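Local coordinates for protein kappa-carrageenase (Zobellia galactanivorans, PDB 5OCR) that probably hydrolyses kappa-carrageenan, a sulfated galactan of red algal cell walls, through its family 16 glycoside hydrolase domain, a beta-jellyroll, at residues Q58-I63 and T71-A76; T84-G89 and K243-F248; E211-W214 and V219-A222. One frame throughout, in Å; residues are numbered along the deposited sequence.

Interaction 1 of 3, residues Q58-I63 and T71-A76; sequences QKNVKI and TMRHNA
Arg-73 reaches from strand 67-74 across to Lys-59 and Asn-60, the last two residues of the short helix 57-60, where the chain turns into a beta hairpin of the jellyroll, strands 61-64 and 67-74. Its side chain leaves CB with CG anti to the carbonyl carbon (chi1 -72°) and then runs extended as far as NE, sliding past Asn-60 in the opposite direction. CB only skirts Asn-60 OD1; CG comes closer, and CD lies 3.0 Å from Asn-60 OD1. NE then gives that oxygen a bent, weak hydrogen bond and shares its hydrogen, weakly again, with Lys-59 O. At the tip NH2 donates to Lys-59 O over 3.2 Å, the acceptor lying 17° out of the guanidinium plane. Thr-71 CG2 covers one face of the guanidinium, 3.8 Å above its centre; methyl and polar edge together probably limit its rotation. The Asn-60 amide stands 43° from the guanidinium plane; its ND2 is turned to Thr-87 OG1 and Ser-88 O on the neighbouring strand 86-97, which fixes the OD1 end toward the arginine. Beside this, Thr-71 N bonds Asn-60 O at 2.9 Å and joins the two backbones, while Thr-71 OG1 meets Ser-274 OG. A water takes a hydrogen from Arg-73 NH2, in the guanidinium plane, and gives one to Lys-59 O, 2.8 Å away.

Interaction 2 of 3, residues T84-G89 and K243-F248; sequences TYFTSG and KPFVKF
Phe-86 and Phe-245 both hold CG anti to the carbonyl carbon, with chi1 at -65° and -61°; the CB of each points toward the partner segment, and these torsions let the rings meet between the start of strand 86-97 and the loop just ahead of strand 246-249. The side chains cross at about a right angle. Phe-86 brings CZ over one face of the Phe-245 ring, near its CD1-CE1 side, with CE2 just beyond the rim: Phe-86 CZ sits 3.6 Å from Phe-245 CD1 and 3.7 Å from Phe-245 CE1. With centroids 4.8 Å apart and planes inclined at 54°, this is an edge-to-face pair, tilted well short of a perpendicular T. Both rings are buried. Met-72, Leu-241 and the His-74 ring also pack on Phe-86, whereas Ala-264 and Lys-267 of helix 262-267 touch Phe-245. An alanine at Phe-245 would take away the face on which Phe-86 rests, and would probably leave a gap between that ring and helix 262-267. A cis peptide bond precedes Pro-244, in the loop that carries Phe-245. What results is an aromatic pair in the hydrophobic packing of a jellyroll, joining the start of strand 86-97 to a loop some 150 residues later in the chain, which packs in turn on helix 262-267.

Interaction 3 of 3, residues E211-W214 and V219-A222; sequences EIIW and VEVA
Trp-214 and Ala-222 form an antiparallel hydrogen-bonded pair with their side chains on the same face of the sheet, and Val-221 joins Ala-222 opposite the tryptophan: a classic beta bulge. The indole lies with its benzo edge to the partner strand. Trp-214 CE3 is 3.8 Å from Ala-222 CB, and Ala-222 O lies at that same edge, in the ring plane. Over one face of the indole sits Ile-212 CG2 from its own strand, 3.5 Å above the plane and offset toward the rim. Val-221, the first of the two bulge residues, brings CG2 alongside Trp-214 CB at 4.1 Å; with CG1 anti to the carbonyl carbon (chi1 -60°), CG2 is left between the backbone N and the carbonyl carbon.

Across the backbone, Trp-214 N donates almost straight to Ala-222 O (2.9 Å, 173°), and Val-221 N donates to Trp-214 O over 2.8 Å. Each carbonyl also receives a CA-H contact, Ala-222 O from Ile-213 and Trp-214 O from Glu-220. Ile-213 and Glu-220 cross at a slant: with its CG anti to the backbone N (chi1 172°), the glutamate stretches out and lays its carboxylate carbon CD 3.5 Å from Ile-213 CG2. The carboxylate itself is paired with Arg-223, which also forms a salt bridge with Glu-211, so one arginine probably offsets the charges of both acids.

Strand 211-216 of the hairpin pairs antiparallel with strand 200-207, Ile-213 bonding Glu-206 through the backbone. Leu-162 and Leu-164 of strand 159-170 pack on the tryptophan, and its NE1 reaches Asp-140 O on strand 134-144.

From the N terminus, interaction 1 comes first and closes a short loop, the tight hairpin of strands 61-64 and 67-74. Strand 86-97 follows and lies beside strand 67-74, so interactions 1 and 2 touch directly: Arg-73 N and Thr-87 O are 2.8 Å apart, a probable hydrogen bond. Interaction 2 closes a far longer excursion, returning to residues 243-248 after most of the family 16 sequence has passed. Within that excursion interaction 3 closes its own local hairpin, about 30 Å from interaction 2 between centres and on the opposite side of the chain's centre. Two hairpins thus sit at distant parts of the jellyroll, while interaction 2 joins early and late chain.

Interaction 1 of 3, residues Q58-I63 and T71-A76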
loop_
_atom_site.group_PDB
_atom_site.type_symbol
_atom_site.label_atom_id
_atom_site.label_comp_id
_atom_site.label_asym_id
_atom_site.label_seq_id
_atom_site.Cartn_x
_atom_site.Cartn_y
_atom_site.Cartn_z
ATOM N N GLN A 58 -2.613 7.995 16.322
ATOM C CA GLN A 58 -2.056 8.417 17.630
ATOM C C GLN A 58 -1.411 7.257 18.350
ATOM O O GLN A 58 -0.323 7.400 18.911
ATOM C CB GLN A 58 -3.155 9.033 18.511
ATOM C CG GLN A 58 -2.695 9.469 19.909
ATOM C CD GLN A 58 -1.491 10.445 19.864
ATOM O OE1 GLN A 58 -1.330 11.272 18.942
ATOM N NE2 GLN A 58 -0.595 10.309 20.842
ATOM N N LYS A 59 -2.011 6.074 18.234
ATOM C CA LYS A 59 -1.539 4.922 18.990
ATOM C C LYS A 59 -0.635 4.002 18.175
ATOM O O LYS A 59 0.191 3.266 18.747
ATOM C CB LYS A 59 -2.755 4.166 19.526
ATOM C CG LYS A 59 -3.393 4.953 20.666
ATOM C CD LYS A 59 -2.357 5.094 21.759
ATOM C CE LYS A 59 -3.015 5.348 23.082
ATOM N NZ LYS A 59 -3.950 6.472 22.854
ATOM N N ASN A 60 -0.742 4.119 16.860
ATOM C CA ASN A 60 -0.106 3.114 15.977
ATOM C C ASN A 60 0.997 3.578 15.044
ATOM O O ASN A 60 1.481 2.775 14.178
ATOM C CB ASN A 60 -1.195 2.423 15.187
ATOM C CG ASN A 60 -2.167 1.703 16.071
ATOM O OD1 ASN A 60 -1.854 1.412 17.221
ATOM N ND2 ASN A 60 -3.300 1.357 15.553
ATOM N N VAL A 61 1.395 4.849 15.172
ATOM C CA VAL A 61 2.526 5.437 14.449
ATOM C C VAL A 61 3.559 5.943 15.502
ATOM O O VAL A 61 3.186 6.653 16.483
ATOM C CB VAL A 61 2.124 6.578 13.467
ATOM C CG1 VAL A 61 3.357 7.222 12.798
ATOM C CG2 VAL A 61 1.125 6.119 12.446
ATOM N N LYS A 62 4.804 5.519 15.417
ATOM C CA LYS A 62 5.797 5.996 16.346
ATOM C C LYS A 62 7.025 6.139 15.467
ATOM O O LYS A 62 7.228 5.343 14.527
ATOM C CB LYS A 62 6.077 4.886 17.371
ATOM C CG LYS A 62 7.332 5.094 18.228
ATOM C CD LYS A 62 7.555 3.940 19.214
ATOM C CE LYS A 62 8.934 4.083 19.852
ATOM N NZ LYS A 62 9.326 2.789 20.483
ATOM N N ILE A 63 7.858 7.121 15.733
ATOM C CA ILE A 63 9.095 7.189 14.924
ATOM C C ILE A 63 10.243 7.257 15.918
ATOM O O ILE A 63 10.148 7.987 16.938
ATOM C CB ILE A 63 9.085 8.454 14.117
ATOM C CG1 ILE A 63 7.852 8.470 13.132
ATOM C CG2 ILE A 63 10.406 8.575 13.380
ATOM C CD1 ILE A 63 7.709 9.794 12.424
ATOM N N THR A 71 1.933 0.046 13.252
ATOM C CA THR A 71 1.626 -1.149 14.041
ATOM C C THR A 71 0.162 -1.562 13.923
ATOM O O THR A 71 -0.748 -0.672 14.007
ATOM C CB THR A 71 1.965 -0.860 15.546
ATOM O OG1 THR A 71 3.353 -0.496 15.620
ATOM C CG2 THR A 71 1.785 -2.099 16.446
ATOM N N MET A 72 -0.070 -2.850 13.758
ATOM C CA MET A 72 -1.431 -3.453 13.835
ATOM C C MET A 72 -1.679 -3.894 15.275
ATOM O O MET A 72 -0.888 -4.651 15.816
ATOM C CB MET A 72 -1.472 -4.678 12.904
ATOM C CG MET A 72 -2.867 -5.354 12.865
ATOM S SD MET A 72 -4.075 -4.325 12.052
ATOM C CE MET A 72 -3.389 -4.279 10.342
ATOM N N ARG A 73 -2.758 -3.404 15.914
ATOM C CA ARG A 73 -3.022 -3.724 17.337
ATOM C C ARG A 73 -4.397 -4.353 17.457
ATOM O O ARG A 73 -5.322 -4.051 16.669
ATOM C CB ARG A 73 -3.082 -2.435 18.176
ATOM C CG ARG A 73 -1.675 -1.847 18.307
ATOM C CD ARG A 73 -1.683 -0.748 19.342
ATOM N NE ARG A 73 -0.460 0.059 19.177
ATOM C CZ ARG A 73 0.749 -0.292 19.591
ATOM N NH1 ARG A 73 0.933 -1.462 20.234
ATOM N NH2 ARG A 73 1.790 0.525 19.380
ATOM N N HIS A 74 -4.558 -5.227 18.440
ATOM C CA HIS A 74 -5.867 -5.866 18.655
ATOM C C HIS A 74 -6.640 -4.987 19.608
ATOM O O HIS A 74 -6.114 -4.577 20.661
ATOM C CB HIS A 74 -5.631 -7.252 19.313
ATOM C CG HIS A 74 -6.883 -8.018 19.611
ATOM N ND1 HIS A 74 -6.934 -8.904 20.643
ATOM C CD2 HIS A 74 -8.073 -8.134 18.926
ATOM C CE1 HIS A 74 -8.179 -9.482 20.649
ATOM N NE2 HIS A 74 -8.860 -9.024 19.628
ATOM N N ASN A 75 -7.906 -4.727 19.294
ATOM C CA ASN A 75 -8.729 -3.916 20.225
ATOM C C ASN A 75 -8.776 -4.527 21.647
ATOM O O ASN A 75 -9.000 -5.727 21.807
ATOM C CB ASN A 75 -10.150 -3.728 19.731
ATOM C CG ASN A 75 -10.212 -3.018 18.384
ATOM O OD1 ASN A 75 -9.201 -2.530 17.869
ATOM N ND2 ASN A 75 -11.402 -2.936 17.830
ATOM N N ALA A 76 -8.526 -3.685 22.643
ATOM C CA ALA A 76 -8.680 -4.060 24.065
ATOM C C ALA A 76 -9.964 -4.874 24.250
ATOM O O ALA A 76 -11.055 -4.498 23.738
ATOM C CB ALA A 76 -8.716 -2.823 24.971
HETATM O O HOH W 1 2.955 2.968 18.544
HETATM O O HOH W 2 3.941 1.977 16.185
#

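Interaction 2 of 3, residues T84-G89 and K243-F248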
loop_
_atom_site.group_PDB
_atom_site.type_symbol
_atom_site.label_atom_id
_atom_site.label_comp_id
_atom_site.label_asym_id
_atom_site.label_seq_id
_atom_site.Cartn_x
_atom_site.Cartn_y
_atom_site.Cartn_z
ATOM N N THR A 84 -15.263 -4.063 13.576
ATOM C CA THR A 84 -13.855 -4.422 13.388
ATOM C C THR A 84 -13.134 -4.581 14.728
ATOM O O THR A 84 -13.581 -4.037 15.759
ATOM C CB THR A 84 -13.114 -3.383 12.524
ATOM O OG1 THR A 84 -13.012 -2.115 13.172
ATOM C CG2 THR A 84 -13.859 -3.199 11.209
ATOM N N TYR A 85 -12.067 -5.396 14.688
ATOM C CA TYR A 85 -11.405 -5.901 15.934
ATOM C C TYR A 85 -9.946 -5.474 16.105
ATOM O O TYR A 85 -9.293 -5.751 17.128
ATOM C CB TYR A 85 -11.482 -7.428 15.993
ATOM C CG TYR A 85 -12.881 -7.965 16.043
ATOM C CD1 TYR A 85 -13.480 -8.211 17.261
ATOM C CD2 TYR A 85 -13.610 -8.171 14.854
ATOM C CE1 TYR A 85 -14.752 -8.708 17.315
ATOM C CE2 TYR A 85 -14.875 -8.697 14.904
ATOM C CZ TYR A 85 -15.438 -8.914 16.141
ATOM O OH TYR A 85 -16.725 -9.389 16.262
ATOM N N PHE A 86 -9.409 -4.816 15.072
ATOM C CA PHE A 86 -8.017 -4.282 15.061
ATOM C C PHE A 86 -7.937 -2.802 14.640
ATOM O O PHE A 86 -8.812 -2.317 13.911
ATOM C CB PHE A 86 -7.257 -5.091 14.036
ATOM C CG PHE A 86 -7.121 -6.514 14.411
ATOM C CD1 PHE A 86 -6.006 -6.947 15.178
ATOM C CD2 PHE A 86 -8.149 -7.443 14.094
ATOM C CE1 PHE A 86 -5.899 -8.305 15.550
ATOM C CE2 PHE A 86 -8.044 -8.785 14.493
ATOM C CZ PHE A 86 -6.921 -9.207 15.206
ATOM N N THR A 87 -6.829 -2.141 15.015
ATOM C CA THR A 87 -6.494 -0.838 14.460
ATOM C C THR A 87 -5.107 -0.881 13.869
ATOM O O THR A 87 -4.251 -1.648 14.333
ATOM C CB THR A 87 -6.624 0.327 15.514
ATOM O OG1 THR A 87 -5.707 0.125 16.618
ATOM C CG2 THR A 87 -8.123 0.406 16.010
ATOM N N SER A 88 -4.904 0.017 12.937
ATOM C CA SER A 88 -3.596 0.099 12.303
ATOM C C SER A 88 -3.072 1.489 12.138
ATOM O O SER A 88 -3.592 2.467 12.718
ATOM C CB SER A 88 -3.608 -0.743 11.021
ATOM O OG SER A 88 -2.253 -0.921 10.578
ATOM N N GLY A 89 -1.960 1.603 11.404
ATOM C CA GLY A 89 -1.345 2.939 11.237
ATOM C C GLY A 89 -1.060 3.231 9.770
ATOM O O GLY A 89 -0.903 2.287 8.977
ATOM N N LYS A 243 -5.936 -12.306 5.834
ATOM C CA LYS A 243 -6.334 -13.600 6.381
ATOM C C LYS A 243 -5.135 -14.094 7.257
ATOM O O LYS A 243 -3.913 -13.886 6.858
ATOM C CB LYS A 243 -6.644 -14.429 5.197
ATOM C CG LYS A 243 -5.746 -15.562 4.932
ATOM C CD LYS A 243 -6.603 -16.428 4.007
ATOM C CE LYS A 243 -5.843 -17.606 3.444
ATOM N NZ LYS A 243 -5.949 -18.751 4.375
ATOM N N PRO A 244 -5.390 -14.753 8.416
ATOM C CA PRO A 244 -6.636 -15.327 8.863
ATOM C C PRO A 244 -7.591 -14.315 9.562
ATOM O O PRO A 244 -8.619 -14.721 10.051
ATOM C CB PRO A 244 -6.177 -16.429 9.828
ATOM C CG PRO A 244 -4.974 -15.816 10.512
ATOM C CD PRO A 244 -4.310 -14.973 9.392
ATOM N N PHE A 245 -7.253 -13.023 9.583
ATOM C CA PHE A 245 -8.092 -12.037 10.292
ATOM C C PHE A 245 -9.160 -11.409 9.404
ATOM O O PHE A 245 -9.960 -10.625 9.869
ATOM C CB PHE A 245 -7.213 -10.927 10.831
ATOM C CG PHE A 245 -6.181 -11.403 11.811
ATOM C CD1 PHE A 245 -6.570 -12.043 13.005
ATOM C CD2 PHE A 245 -4.825 -11.242 11.543
ATOM C CE1 PHE A 245 -5.597 -12.449 13.928
ATOM C CE2 PHE A 245 -3.839 -11.641 12.468
ATOM C CZ PHE A 245 -4.224 -12.221 13.652
ATOM N N VAL A 246 -9.146 -11.715 8.114
ATOM C CA VAL A 246 -10.193 -11.245 7.246
ATOM C C VAL A 246 -10.519 -12.393 6.302
ATOM O O VAL A 246 -9.718 -13.313 6.106
ATOM C CB VAL A 246 -9.753 -10.045 6.403
ATOM C CG1 VAL A 246 -9.075 -8.973 7.253
ATOM C CG2 VAL A 246 -8.678 -10.480 5.425
ATOM N N LYS A 247 -11.669 -12.272 5.653
ATOM C CA LYS A 247 -12.130 -13.291 4.716
ATOM C C LYS A 247 -12.840 -12.589 3.596
ATOM O O LYS A 247 -13.749 -11.788 3.813
ATOM C CB LYS A 247 -13.051 -14.296 5.399
ATOM C CG LYS A 247 -13.904 -15.152 4.476
ATOM C CD LYS A 247 -13.150 -16.347 3.900
ATOM C CE LYS A 247 -14.105 -17.491 3.535
ATOM N NZ LYS A 247 -15.102 -17.123 2.473
ATOM N N PHE A 248 -12.415 -12.922 2.395
ATOM C CA PHE A 248 -12.953 -12.317 1.215
ATOM C C PHE A 248 -14.316 -12.891 0.822
ATOM O O PHE A 248 -14.476 -14.096 0.557
ATOM C CB PHE A 248 -11.968 -12.451 0.071
ATOM C CG PHE A 248 -12.419 -11.784 -1.174
ATOM C CD1 PHE A 248 -11.894 -10.549 -1.539
ATOM C CD2 PHE A 248 -13.393 -12.387 -1.987
ATOM C CE1 PHE A 248 -12.323 -9.927 -2.694
ATOM C CE2 PHE A 248 -13.828 -11.767 -3.146
ATOM C CZ PHE A 248 -13.286 -10.537 -3.496
#

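Interaction 3 of 3, residues E211-W214 and V219-A222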
loop_
_atom_site.group_PDB
_atom_site.type_symbol
_atom_site.label_atom_id
_atom_site.label_comp_id
_atom_site.label_asym_id
_atom_site.label_seq_id
_atom_site.Cartn_x
_atom_site.Cartn_y
_atom_site.Cartn_z
ATOM N N GLU A 211 3.530 4.807 -19.303
ATOM C CA GLU A 211 3.871 3.545 -18.674
ATOM C C GLU A 211 4.063 3.726 -17.214
ATOM O O GLU A 211 4.310 4.852 -16.701
ATOM C CB GLU A 211 5.253 3.086 -19.202
ATOM C CG GLU A 211 5.328 2.747 -20.668
ATOM C CD GLU A 211 6.702 2.181 -21.008
ATOM O OE1 GLU A 211 7.674 2.980 -21.002
ATOM O OE2 GLU A 211 6.806 0.961 -21.290
ATOM N N ILE A 212 4.021 2.598 -16.530
ATOM C CA ILE A 212 4.280 2.575 -15.075
ATOM C C ILE A 212 5.366 1.457 -14.924
ATOM O O ILE A 212 5.226 0.374 -15.456
ATOM C CB ILE A 212 3.033 2.179 -14.275
ATOM C CG1 ILE A 212 1.916 3.253 -14.467
ATOM C CG2 ILE A 212 3.362 2.076 -12.760
ATOM C CD1 ILE A 212 0.515 2.639 -14.264
ATOM N N ILE A 213 6.443 1.782 -14.191
ATOM C CA ILE A 213 7.539 0.815 -14.095
ATOM C C ILE A 213 7.848 0.652 -12.606
ATOM O O ILE A 213 8.047 1.637 -11.902
ATOM C CB ILE A 213 8.800 1.388 -14.830
ATOM C CG1 ILE A 213 8.361 1.808 -16.284
ATOM C CG2 ILE A 213 9.913 0.295 -14.883
ATOM C CD1 ILE A 213 9.203 2.945 -16.821
ATOM N N TRP A 214 8.019 -0.580 -12.170
ATOM C CA TRP A 214 8.303 -0.851 -10.740
ATOM C C TRP A 214 9.686 -1.391 -10.529
ATOM O O TRP A 214 10.217 -2.195 -11.387
ATOM C CB TRP A 214 7.361 -1.928 -10.292
ATOM C CG TRP A 214 5.889 -1.630 -10.121
ATOM C CD1 TRP A 214 5.220 -1.419 -8.916
ATOM C CD2 TRP A 214 4.862 -1.522 -11.167
ATOM N NE1 TRP A 214 3.873 -1.184 -9.124
ATOM C CE2 TRP A 214 3.586 -1.318 -10.468
ATOM C CE3 TRP A 214 4.863 -1.680 -12.574
ATOM C CZ2 TRP A 214 2.391 -1.171 -11.163
ATOM C CZ3 TRP A 214 3.683 -1.529 -13.257
ATOM C CH2 TRP A 214 2.451 -1.301 -12.575
ATOM N N VAL A 219 16.200 -2.713 -9.185
ATOM C CA VAL A 219 16.075 -3.638 -10.342
ATOM C C VAL A 219 14.685 -3.448 -10.895
ATOM O O VAL A 219 13.721 -3.545 -10.140
ATOM C CB VAL A 219 16.334 -5.074 -9.980
ATOM C CG1 VAL A 219 16.118 -5.962 -11.194
ATOM C CG2 VAL A 219 17.720 -5.229 -9.357
ATOM N N GLU A 220 14.521 -3.177 -12.185
ATOM C CA GLU A 220 13.140 -3.193 -12.746
ATOM C C GLU A 220 12.498 -4.586 -12.649
ATOM O O GLU A 220 13.091 -5.597 -13.147
ATOM C CB GLU A 220 13.138 -2.747 -14.225
ATOM C CG GLU A 220 11.764 -2.947 -14.867
ATOM C CD GLU A 220 11.693 -2.356 -16.310
ATOM O OE1 GLU A 220 12.554 -1.566 -16.711
ATOM O OE2 GLU A 220 10.770 -2.697 -17.061
ATOM N N VAL A 221 11.336 -4.691 -12.045
ATOM C CA VAL A 221 10.669 -5.979 -11.906
ATOM C C VAL A 221 9.335 -6.031 -12.669
ATOM O O VAL A 221 8.799 -7.119 -12.878
ATOM C CB VAL A 221 10.416 -6.378 -10.433
ATOM C CG1 VAL A 221 11.723 -6.489 -9.662
ATOM C CG2 VAL A 221 9.488 -5.369 -9.723
ATOM N N ALA A 222 8.806 -4.901 -13.149
ATOM C CA ALA A 222 7.550 -4.963 -13.862
ATOM C C ALA A 222 7.330 -3.685 -14.598
ATOM O O ALA A 222 7.905 -2.659 -14.224
ATOM C CB ALA A 222 6.346 -5.112 -12.925
#